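PAC2 family protein (Mycobacterium tuberculosis, PDB 2WAM) is of unknown function; it belongs to the PAC2 family and represents a duplicated gene family of actinobacteria. Local coordinates at residues T180-T194 / G236-Y250. Residues are numbered along the deposited sequence; the frame is centred on the assembly and turned at random.
Sequences TVPMAVPHTRPITMT and GFTVHVPHYLTQTDY
At one margin of the mixed beta sheet, strand 234-242 is flanked by both ends of segment 180-194: T180-M183 runs parallel to it, and M193-T194 comes back antiparallel on its other side. V241 hydrogen-bonds through both backbone groups on the parallel side, its N giving to V181 O (3.0 Å) and its O taking M183 N. Across the strand, T194 N meets T238 O at 2.8 Å while T238 N returns a longer bond to T194 O. Strand 193-197, outermost within this chain, thus closes antiparallel a sheet whose strands 174-183 and 234-242 run parallel.

H240 ties the two flanks together. CG anti to the carbonyl carbon (chi1 -60°) sends the ring between them: CD2 meets V181 CG1 at the ring edge and M183 CG at 3.4 Å, while ND1 pairs with T192 OG1 at 2.9 Å, limiting the ring's rotation. H240 N also gives to T192 O, so T192 holds both backbone and ring.

Beyond the sheet the 184-192 loop is pinned to the 3-10 segment 243-245. Y244 OH takes the backbone N of H187 in a nearly straight bond (169°) and is 2.6 Å from H187 ND1, the two rings meeting rim to rim with planes at 82°. H187 NE2 bonds D286 of helix 272-289, engaging both ring nitrogens. On the sheet face that carries V239, covered by helix 251-265, M193 CE packs 3.5 Å from V239 CB, and M193 SD makes an oblique Met-aromatic contact with F237.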
loop_
_atom_site.group_PDB
_atom_site.type_symbol
_atom_site.label_atom_id
_atom_site.label_comp_id
_atom_site.label_asym_id
_atom_site.label_seq_id
_atom_site.Cartn_x
_atom_site.Cartn_y
_atom_site.Cartn_z
ATOM N N THR A 180 18.432 14.454 29.331
ATOM C CA THR A 180 18.486 14.749 30.755
ATOM C C THR A 180 18.661 13.442 31.508
ATOM O O THR A 180 18.357 12.359 30.993
ATOM C CB THR A 180 17.172 15.357 31.298
ATOM O OG1 THR A 180 16.190 14.317 31.439
ATOM C CG2 THR A 180 16.632 16.461 30.408
ATOM N N VAL A 181 19.137 13.556 32.739
ATOM C CA VAL A 181 19.154 12.443 33.673
ATOM C C VAL A 181 19.132 13.062 35.066
ATOM O O VAL A 181 19.773 14.086 35.299
ATOM C CB VAL A 181 20.393 11.529 33.461
ATOM C CG1 VAL A 181 21.686 12.316 33.614
ATOM C CG2 VAL A 181 20.372 10.349 34.424
ATOM N N PRO A 182 18.351 12.482 35.982
ATOM C CA PRO A 182 18.369 12.979 37.364
ATOM C C PRO A 182 19.638 12.495 38.046
ATOM O O PRO A 182 20.028 11.364 37.807
ATOM C CB PRO A 182 17.143 12.318 38.005
ATOM C CG PRO A 182 16.357 11.717 36.859
ATOM C CD PRO A 182 17.344 11.430 35.777
ATOM N N MET A 183 20.277 13.341 38.848
ATOM C CA MET A 183 21.485 12.956 39.565
ATOM C C MET A 183 21.463 13.559 40.957
ATOM O O MET A 183 20.774 14.551 41.212
ATOM C CB MET A 183 22.744 13.425 38.825
ATOM C CG MET A 183 22.901 12.837 37.434
ATOM S SD MET A 183 23.390 11.098 37.445
ATOM C CE MET A 183 25.102 11.236 37.949
ATOM N N ALA A 184 22.216 12.948 41.860
ATOM C CA ALA A 184 22.380 13.500 43.193
ATOM C C ALA A 184 23.285 14.738 43.140
ATOM O O ALA A 184 24.484 14.646 43.388
ATOM C CB ALA A 184 22.953 12.453 44.117
ATOM N N VAL A 185 22.700 15.885 42.796
ATOM C CA VAL A 185 23.415 17.165 42.727
ATOM C C VAL A 185 22.494 18.281 43.202
ATOM O O VAL A 185 21.283 18.182 43.064
ATOM C CB VAL A 185 23.899 17.502 41.284
ATOM C CG1 VAL A 185 25.101 16.652 40.889
ATOM C CG2 VAL A 185 22.764 17.351 40.272
ATOM N N PRO A 186 23.065 19.352 43.765
ATOM C CA PRO A 186 22.235 20.445 44.281
ATOM C C PRO A 186 21.901 21.439 43.181
ATOM O O PRO A 186 22.694 21.630 42.262
ATOM C CB PRO A 186 23.153 21.136 45.298
ATOM C CG PRO A 186 24.516 20.469 45.164
ATOM C CD PRO A 186 24.499 19.626 43.936
ATOM N N HIS A 187 20.749 22.087 43.280
ATOM C CA HIS A 187 20.415 23.144 42.334
ATOM C C HIS A 187 21.291 24.374 42.572
ATOM O O HIS A 187 21.215 25.353 41.828
ATOM C CB HIS A 187 18.938 23.523 42.453
ATOM C CG HIS A 187 18.616 24.307 43.684
ATOM N ND1 HIS A 187 18.278 23.710 44.880
ATOM C CD2 HIS A 187 18.589 25.642 43.911
ATOM C CE1 HIS A 187 18.056 24.643 45.787
ATOM N NE2 HIS A 187 18.236 25.824 45.225
ATOM N N THR A 188 22.122 24.311 43.612
ATOM C CA THR A 188 22.929 25.455 44.047
ATOM C C THR A 188 24.370 25.384 43.569
ATOM O O THR A 188 25.211 26.173 43.994
ATOM C CB THR A 188 22.966 25.569 45.575
ATOM O OG1 THR A 188 23.259 24.282 46.130
ATOM C CG2 THR A 188 21.637 26.077 46.118
ATOM N N ARG A 189 24.650 24.438 42.688
ATOM C CA ARG A 189 25.979 24.309 42.113
ATOM C C ARG A 189 25.902 24.266 40.600
ATOM O O ARG A 189 24.870 23.910 40.046
ATOM C CB ARG A 189 26.647 23.051 42.639
ATOM C CG ARG A 189 26.843 23.069 44.138
ATOM C CD ARG A 189 27.828 24.138 44.558
ATOM N NE ARG A 189 28.193 23.974 45.961
ATOM C CZ ARG A 189 27.609 24.607 46.974
ATOM N NH1 ARG A 189 26.626 25.469 46.755
ATOM N NH2 ARG A 189 28.020 24.383 48.212
ATOM N N PRO A 190 27.004 24.621 39.927
ATOM C CA PRO A 190 27.029 24.666 38.462
ATOM C C PRO A 190 26.435 23.410 37.827
ATOM O O PRO A 190 26.672 22.289 38.288
ATOM C CB PRO A 190 28.520 24.770 38.145
ATOM C CG PRO A 190 29.100 25.446 39.332
ATOM C CD PRO A 190 28.318 24.937 40.511
ATOM N N ILE A 191 25.649 23.610 36.775
ATOM C CA ILE A 191 25.011 22.503 36.097
ATOM C C ILE A 191 26.041 21.706 35.314
ATOM O O ILE A 191 26.779 22.261 34.507
ATOM C CB ILE A 191 23.918 22.994 35.152
ATOM C CG1 ILE A 191 22.702 23.460 35.952
ATOM C CG2 ILE A 191 23.538 21.900 34.149
ATOM C CD1 ILE A 191 21.606 24.049 35.080
ATOM N N THR A 192 26.101 20.403 35.566
ATOM C CA THR A 192 27.053 19.550 34.877
ATOM C C THR A 192 26.344 18.758 33.805
ATOM O O THR A 192 25.117 18.784 33.705
ATOM C CB THR A 192 27.801 18.602 35.846
ATOM O OG1 THR A 192 26.863 17.920 36.683
ATOM C CG2 THR A 192 28.758 19.395 36.728
ATOM N N MET A 193 27.117 18.027 33.016
ATOM C CA MET A 193 26.603 17.480 31.777
ATOM C C MET A 193 27.504 16.361 31.287
ATOM O O MET A 193 28.725 16.468 31.379
ATOM C CB MET A 193 26.587 18.613 30.766
ATOM C CG MET A 193 25.881 18.338 29.484
ATOM S SD MET A 193 25.673 19.915 28.662
ATOM C CE MET A 193 24.192 20.494 29.481
ATOM N N THR A 194 26.919 15.280 30.782
ATOM C CA THR A 194 27.743 14.236 30.173
ATOM C C THR A 194 27.655 14.226 28.638
ATOM O O THR A 194 26.608 13.963 28.050
ATOM C CB THR A 194 27.527 12.819 30.790
ATOM O OG1 THR A 194 26.376 12.190 30.226
ATOM C CG2 THR A 194 27.370 12.900 32.278
ATOM N N GLY A 236 26.100 14.590 21.501
ATOM C CA GLY A 236 24.950 14.477 22.367
ATOM C C GLY A 236 25.287 14.988 23.742
ATOM O O GLY A 236 26.387 14.782 24.242
ATOM N N PHE A 237 24.331 15.667 24.353
ATOM C CA PHE A 237 24.536 16.229 25.675
ATOM C C PHE A 237 23.429 15.794 26.611
ATOM O O PHE A 237 22.250 15.975 26.331
ATOM C CB PHE A 237 24.618 17.752 25.598
ATOM C CG PHE A 237 25.714 18.238 24.720
ATOM C CD1 PHE A 237 25.433 18.762 23.468
ATOM C CD2 PHE A 237 27.037 18.147 25.132
ATOM C CE1 PHE A 237 26.459 19.213 22.639
ATOM C CE2 PHE A 237 28.066 18.586 24.323
ATOM C CZ PHE A 237 27.777 19.125 23.067
ATOM N N THR A 238 23.819 15.201 27.724
ATOM C CA THR A 238 22.869 14.771 28.720
ATOM C C THR A 238 23.097 15.606 29.968
ATOM O O THR A 238 24.105 15.461 30.655
ATOM C CB THR A 238 23.050 13.296 29.027
ATOM O OG1 THR A 238 22.925 12.545 27.810
ATOM C CG2 THR A 238 22.002 12.841 30.021
ATOM N N VAL A 239 22.162 16.505 30.235
ATOM C CA VAL A 239 22.297 17.455 31.330
ATOM C C VAL A 239 21.858 16.819 32.662
ATOM O O VAL A 239 20.965 15.960 32.688
ATOM C CB VAL A 239 21.543 18.784 31.010
ATOM C CG1 VAL A 239 20.052 18.537 30.687
ATOM C CG2 VAL A 239 21.702 19.786 32.123
ATOM N N HIS A 240 22.502 17.220 33.758
ATOM C CA HIS A 240 22.186 16.661 35.071
ATOM C C HIS A 240 21.219 17.531 35.863
ATOM O O HIS A 240 21.492 18.699 36.125
ATOM C CB HIS A 240 23.461 16.422 35.873
ATOM C CG HIS A 240 24.411 15.466 35.221
ATOM N ND1 HIS A 240 25.760 15.717 35.107
ATOM C CD2 HIS A 240 24.201 14.265 34.634
ATOM C CE1 HIS A 240 26.342 14.707 34.486
ATOM N NE2 HIS A 240 25.418 13.814 34.187
ATOM N N VAL A 241 20.087 16.951 36.238
ATOM C CA VAL A 241 19.071 17.661 37.008
ATOM C C VAL A 241 18.995 17.104 38.426
ATOM O O VAL A 241 18.943 15.884 38.617
ATOM C CB VAL A 241 17.665 17.529 36.363
ATOM C CG1 VAL A 241 16.633 18.307 37.166
ATOM C CG2 VAL A 241 17.686 17.991 34.915
ATOM N N PRO A 242 18.994 17.994 39.430
ATOM C CA PRO A 242 18.826 17.551 40.818
ATOM C C PRO A 242 17.620 16.613 40.919
ATOM O O PRO A 242 16.551 16.981 40.429
ATOM C CB PRO A 242 18.554 18.859 41.561
ATOM C CG PRO A 242 19.269 19.885 40.773
ATOM C CD PRO A 242 19.164 19.454 39.333
ATOM N N HIS A 243 17.779 15.433 41.520
ATOM C CA HIS A 243 16.686 14.459 41.515
ATOM C C HIS A 243 15.420 14.989 42.185
ATOM O O HIS A 243 14.319 14.545 41.864
ATOM C CB HIS A 243 17.097 13.096 42.091
ATOM C CG HIS A 243 17.550 13.152 43.512
ATOM N ND1 HIS A 243 18.859 12.935 43.884
ATOM C CD2 HIS A 243 16.871 13.409 44.655
ATOM C CE1 HIS A 243 18.969 13.053 45.195
ATOM N NE2 HIS A 243 17.778 13.344 45.687
ATOM N N TYR A 244 15.557 15.955 43.089
ATOM C CA TYR A 244 14.364 16.538 43.701
ATOM C C TYR A 244 13.599 17.497 42.775
ATOM O O TYR A 244 12.524 17.992 43.130
ATOM C CB TYR A 244 14.676 17.183 45.054
ATOM C CG TYR A 244 15.761 18.245 45.059
ATOM C CD1 TYR A 244 15.441 19.600 44.907
ATOM C CD2 TYR A 244 17.103 17.903 45.247
ATOM C CE1 TYR A 244 16.424 20.580 44.932
ATOM C CE2 TYR A 244 18.097 18.882 45.272
ATOM C CZ TYR A 244 17.747 20.216 45.117
ATOM O OH TYR A 244 18.724 21.186 45.131
ATOM N N LEU A 245 14.148 17.740 41.585
ATOM C CA LEU A 245 13.526 18.643 40.619
ATOM C C LEU A 245 13.047 17.926 39.363
ATOM O O LEU A 245 12.614 18.571 38.411
ATOM C CB LEU A 245 14.500 19.748 40.220
ATOM C CG LEU A 245 14.853 20.737 41.325
ATOM C CD1 LEU A 245 15.966 21.700 40.871
ATOM C CD2 LEU A 245 13.594 21.482 41.774
ATOM N N THR A 246 13.119 16.597 39.379
ATOM C CA THR A 246 12.855 15.782 38.196
ATOM C C THR A 246 11.495 16.037 37.549
ATOM O O THR A 246 11.383 16.079 36.322
ATOM C CB THR A 246 12.978 14.284 38.529
ATOM O OG1 THR A 246 14.227 14.053 39.177
ATOM C CG2 THR A 246 12.930 13.448 37.277
ATOM N N GLN A 247 10.460 16.196 38.368
ATOM C CA GLN A 247 9.104 16.304 37.845
ATOM C C GLN A 247 8.564 17.730 37.863
ATOM O O GLN A 247 7.361 17.942 37.985
ATOM C CB GLN A 247 8.160 15.358 38.592
ATOM C CG GLN A 247 8.543 13.892 38.465
ATOM C CD GLN A 247 7.399 12.950 38.806
ATOM O OE1 GLN A 247 6.465 13.319 39.520
ATOM N NE2 GLN A 247 7.468 11.724 38.294
ATOM N N THR A 248 9.461 18.701 37.734
ATOM C CA THR A 248 9.083 20.110 37.666
ATOM C C THR A 248 9.772 20.778 36.478
ATOM O O THR A 248 10.725 20.246 35.924
ATOM C CB THR A 248 9.570 20.862 38.903
ATOM O OG1 THR A 248 10.900 21.329 38.657
ATOM C CG2 THR A 248 9.596 19.949 40.116
ATOM N N ASP A 249 9.302 21.955 36.099
ATOM C CA ASP A 249 10.003 22.758 35.111
ATOM C C ASP A 249 11.276 23.319 35.709
ATOM O O ASP A 249 11.235 24.011 36.730
ATOM C CB ASP A 249 9.139 23.935 34.660
ATOM C CG ASP A 249 8.076 23.541 33.673
ATOM O OD1 ASP A 249 7.141 24.338 33.494
ATOM O OD2 ASP A 249 8.163 22.446 33.079
ATOM N N TYR A 250 12.403 23.047 35.061
ATOM C CA TYR A 250 13.668 23.626 35.484
ATOM C C TYR A 250 14.400 24.217 34.287
ATOM O O TYR A 250 15.310 23.593 33.736
ATOM C CB TYR A 250 14.526 22.580 36.202
ATOM C CG TYR A 250 15.671 23.171 37.004
ATOM C CD1 TYR A 250 15.433 24.066 38.044
ATOM C CD2 TYR A 250 16.986 22.834 36.720
ATOM C CE1 TYR A 250 16.474 24.612 38.764
ATOM C CE2 TYR A 250 18.032 23.372 37.440
ATOM C CZ TYR A 250 17.774 24.260 38.456
ATOM O OH TYR A 250 18.829 24.789 39.165
#